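Local coordinates for protein flagellar assembly factor FliW (Geobacillus thermodenitrificans, PDB 5JAK) that probably binds CsrA and keeps it from repressing translation of flagellin and other targets, and binds flagellin during assembly of the flagellum, at residues A[61-66]-A[90-95]. The protein carries 1 engineered substitution. Numbering follows the deposited sequence.
Sequences IEPFSY and VALYVI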
ATOM      1  N   ILE A  61      -4.820   1.582   4.397  1.00 33.71           N
ATOM      2  CA  ILE A  61      -6.118   0.977   4.661  1.00 37.79           C
ATOM      3  C   ILE A  61      -6.607   0.259   3.411  1.00 35.00           C
ATOM      4  O   ILE A  61      -6.210   0.575   2.290  1.00 33.99           O
ATOM      5  CB  ILE A  61      -7.174   2.001   5.123  1.00 39.07           C
ATOM      6  CG1 ILE A  61      -7.322   3.123   4.087  1.00 37.40           C
ATOM      7  CG2 ILE A  61      -6.815   2.532   6.498  1.00 39.14           C
ATOM      8  CD1 ILE A  61      -8.518   3.974   4.321  1.00 46.58           C
ATOM      9  N   GLU A  62      -7.491  -0.711   3.609  1.00 32.86           N
ATOM     10  CA  GLU A  62      -8.265  -1.216   2.477  1.00 37.95           C
ATOM     11  C   GLU A  62      -9.293  -0.153   2.129  1.00 37.61           C
ATOM     12  O   GLU A  62     -10.041   0.273   3.011  1.00 36.91           O
ATOM     13  CB  GLU A  62      -8.956  -2.539   2.806  1.00 42.84           C
ATOM     14  CG  GLU A  62      -7.963  -3.643   3.097  1.00 53.96           C
ATOM     15  CD  GLU A  62      -8.593  -5.018   3.116  1.00 76.41           C
ATOM     16  OE1 GLU A  62      -9.338  -5.353   2.168  1.00 81.80           O
ATOM     17  OE2 GLU A  62      -8.334  -5.765   4.081  1.00 83.23           O
ATOM     18  N   PRO A  63      -9.346   0.318   0.877  1.00 33.62           N
ATOM     19  CA  PRO A  63     -10.116   1.546   0.602  1.00 35.94           C
ATOM     20  C   PRO A  63     -11.614   1.424   0.818  1.00 47.17           C
ATOM     21  O   PRO A  63     -12.283   2.441   1.059  1.00 40.91           O
ATOM     22  CB  PRO A  63      -9.786   1.844  -0.872  1.00 38.48           C
ATOM     23  CG  PRO A  63      -9.301   0.532  -1.451  1.00 38.59           C
ATOM     24  CD  PRO A  63      -8.574  -0.134  -0.298  1.00 40.54           C
ATOM     25  N   PHE A  64     -12.181   0.231   0.727  1.00 47.19           N
ATOM     26  CA  PHE A  64     -13.635   0.167   0.860  1.00 59.31           C
ATOM     27  C   PHE A  64     -14.085   0.442   2.290  1.00 66.81           C
ATOM     28  O   PHE A  64     -15.274   0.690   2.519  1.00 62.88           O
ATOM     29  CB  PHE A  64     -14.111  -1.182   0.323  1.00 66.52           C
ATOM     30  CG  PHE A  64     -13.470  -1.535  -0.994  1.00 75.26           C
ATOM     31  CD1 PHE A  64     -13.974  -1.035  -2.186  1.00 79.29           C
ATOM     32  CD2 PHE A  64     -12.308  -2.300  -1.032  1.00 77.73           C
ATOM     33  CE1 PHE A  64     -13.356  -1.336  -3.397  1.00 78.98           C
ATOM     34  CE2 PHE A  64     -11.688  -2.598  -2.238  1.00 72.89           C
ATOM     35  CZ  PHE A  64     -12.211  -2.120  -3.417  1.00 74.36           C
ATOM     36  N   SER A  65     -13.141   0.447   3.235  1.00 74.46           N
ATOM     37  CA  SER A  65     -13.382   0.960   4.579  1.00 78.62           C
ATOM     38  C   SER A  65     -14.050   2.334   4.549  1.00 71.27           C
ATOM     39  O   SER A  65     -15.038   2.571   5.255  1.00 75.07           O
ATOM     40  CB  SER A  65     -12.048   1.015   5.336  1.00 77.91           C
ATOM     41  OG  SER A  65     -12.112   1.862   6.470  1.00 80.43           O
ATOM     42  N   TYR A  66     -13.536   3.246   3.734  1.00 58.14           N
ATOM     43  CA  TYR A  66     -14.016   4.619   3.718  1.00 58.87           C
ATOM     44  C   TYR A  66     -14.690   5.059   2.440  1.00 53.32           C
ATOM     45  O   TYR A  66     -15.360   6.090   2.453  1.00 50.40           O
ATOM     46  CB  TYR A  66     -12.874   5.596   3.909  1.00 69.90           C
ATOM     47  CG  TYR A  66     -12.417   5.731   5.289  1.00 81.31           C
ATOM     48  CD1 TYR A  66     -12.991   6.667   6.126  1.00 89.19           C
ATOM     49  CD2 TYR A  66     -11.397   4.935   5.761  1.00 82.82           C
ATOM     50  CE1 TYR A  66     -12.559   6.806   7.382  1.00 90.73           C
ATOM     51  CE2 TYR A  66     -10.951   5.061   7.018  1.00 85.32           C
ATOM     52  CZ  TYR A  66     -11.534   5.991   7.827  1.00 91.19           C
ATOM     53  OH  TYR A  66     -11.070   6.134   9.095  1.00 93.31           O
ATOM     54  N   VAL A  90      -4.588 -10.694  -6.156  1.00 45.45           N
ATOM     55  CA  VAL A  90      -4.127  -9.311  -6.118  1.00 44.63           C
ATOM     56  C   VAL A  90      -4.754  -8.613  -4.914  1.00 45.83           C
ATOM     57  O   VAL A  90      -5.961  -8.722  -4.685  1.00 44.22           O
ATOM     58  CB  VAL A  90      -4.482  -8.577  -7.433  1.00 45.55           C
ATOM     59  CG1 VAL A  90      -3.936  -7.146  -7.437  1.00 40.40           C
ATOM     60  CG2 VAL A  90      -3.983  -9.359  -8.642  1.00 52.98           C
ATOM     61  N   ALA A  91      -3.929  -7.889  -4.152  1.00 45.30           N
ATOM     62  CA  ALA A  91      -4.359  -7.136  -2.981  1.00 37.45           C
ATOM     63  C   ALA A  91      -4.273  -5.643  -3.282  1.00 40.50           C
ATOM     64  O   ALA A  91      -3.382  -5.203  -4.020  1.00 39.90           O
ATOM     65  CB  ALA A  91      -3.493  -7.477  -1.752  1.00 40.55           C
ATOM     66  N   LEU A  92      -5.205  -4.868  -2.706  1.00 34.24           N
ATOM     67  CA  LEU A  92      -5.377  -3.449  -3.021  1.00 30.02           C
ATOM     68  C   LEU A  92      -5.451  -2.593  -1.754  1.00 31.17           C
ATOM     69  O   LEU A  92      -6.273  -2.858  -0.874  1.00 36.27           O
ATOM     70  CB  LEU A  92      -6.668  -3.273  -3.835  1.00 43.20           C
ATOM     71  CG  LEU A  92      -7.128  -1.826  -3.893  1.00 49.96           C
ATOM     72  CD1 LEU A  92      -6.120  -1.108  -4.721  1.00 43.89           C
ATOM     73  CD2 LEU A  92      -8.539  -1.704  -4.479  1.00 54.91           C
ATOM     74  N   TYR A  93      -4.635  -1.533  -1.677  1.00 34.41           N
ATOM     75  CA  TYR A  93      -4.603  -0.660  -0.504  1.00 28.62           C
ATOM     76  C   TYR A  93      -4.465   0.790  -0.960  1.00 27.65           C
ATOM     77  O   TYR A  93      -4.044   1.066  -2.093  1.00 30.82           O
ATOM     78  CB  TYR A  93      -3.421  -0.947   0.425  1.00 29.75           C
ATOM     79  CG  TYR A  93      -3.360  -2.383   0.873  1.00 34.06           C
ATOM     80  CD1 TYR A  93      -4.134  -2.821   1.939  1.00 38.04           C
ATOM     81  CD2 TYR A  93      -2.497  -3.288   0.248  1.00 36.95           C
ATOM     82  CE1 TYR A  93      -4.059  -4.147   2.374  1.00 45.98           C
ATOM     83  CE2 TYR A  93      -2.421  -4.603   0.672  1.00 34.33           C
ATOM     84  CZ  TYR A  93      -3.201  -5.023   1.733  1.00 38.07           C
ATOM     85  OH  TYR A  93      -3.123  -6.345   2.153  1.00 43.39           O
ATOM     86  N   VAL A  94      -4.796   1.724  -0.065  1.00 26.59           N
ATOM     87  CA  VAL A  94      -4.472   3.130  -0.286  1.00 26.51           C
ATOM     88  C   VAL A  94      -3.683   3.687   0.887  1.00 29.75           C
ATOM     89  O   VAL A  94      -3.915   3.327   2.051  1.00 30.88           O
ATOM     90  CB  VAL A  94      -5.730   4.002  -0.543  1.00 27.32           C
ATOM     91  CG1 VAL A  94      -6.377   3.615  -1.888  1.00 30.97           C
ATOM     92  CG2 VAL A  94      -6.749   3.848   0.594  1.00 25.48           C
ATOM     93  N   ILE A  95      -2.770   4.605   0.575  1.00 27.34           N
ATOM     94  CA  ILE A  95      -1.930   5.239   1.599  1.00 28.11           C
ATOM     95  C   ILE A  95      -2.701   6.360   2.266  1.00 34.43           C
ATOM     96  O   ILE A  95      -3.314   7.198   1.586  1.00 29.27           O
ATOM     97  CB  ILE A  95      -0.629   5.788   0.980  1.00 28.29           C
ATOM     98  CG1 ILE A  95       0.185   4.678   0.312  1.00 28.44           C
ATOM     99  CG2 ILE A  95       0.212   6.538   2.051  1.00 31.16           C
ATOM    100  CD1 ILE A  95       1.434   5.222  -0.493  1.00 33.09           C
TER
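I61 and V94 form an antiparallel hydrogen-bonded pair: I61 N donates to V94 O (3.1 Å) and V94 N to I61 O (3.0 Å), both bonds nearly straight. I61 O also receives a longer, bent CA-H...O contact from Y93 CA and lies in the plane of the Y93 ring, at its edge. On the face carrying I61 and V94, I61 CG1 meets V94 CG2 at 3.6 Å; chi1 of 56° sets CG1 between the backbone N and carbonyl carbon, against that valine methyl. P63 wedges in at the turn: its CB rests on V94 CG2 (3.9 Å), its CG on L92 CD2 (3.8 Å). F64 brings CZ to the same L92 methyl at 3.8 Å, while P63 CG stands over one face of the F64 ring, near the rim. An alanine in place of P63 would probably leave L92 CD2 and the F64 ring without the CG packed against them, and the backbone freer to turn. E62, itself exposed, touches the Y93 ring obliquely through CG alone. The ladder between strands 57-61 and 90-97 of the large antiparallel sheet thus ends in two backbone bonds, and the turn beyond continues the attachment by apolar packing on L92 and V94.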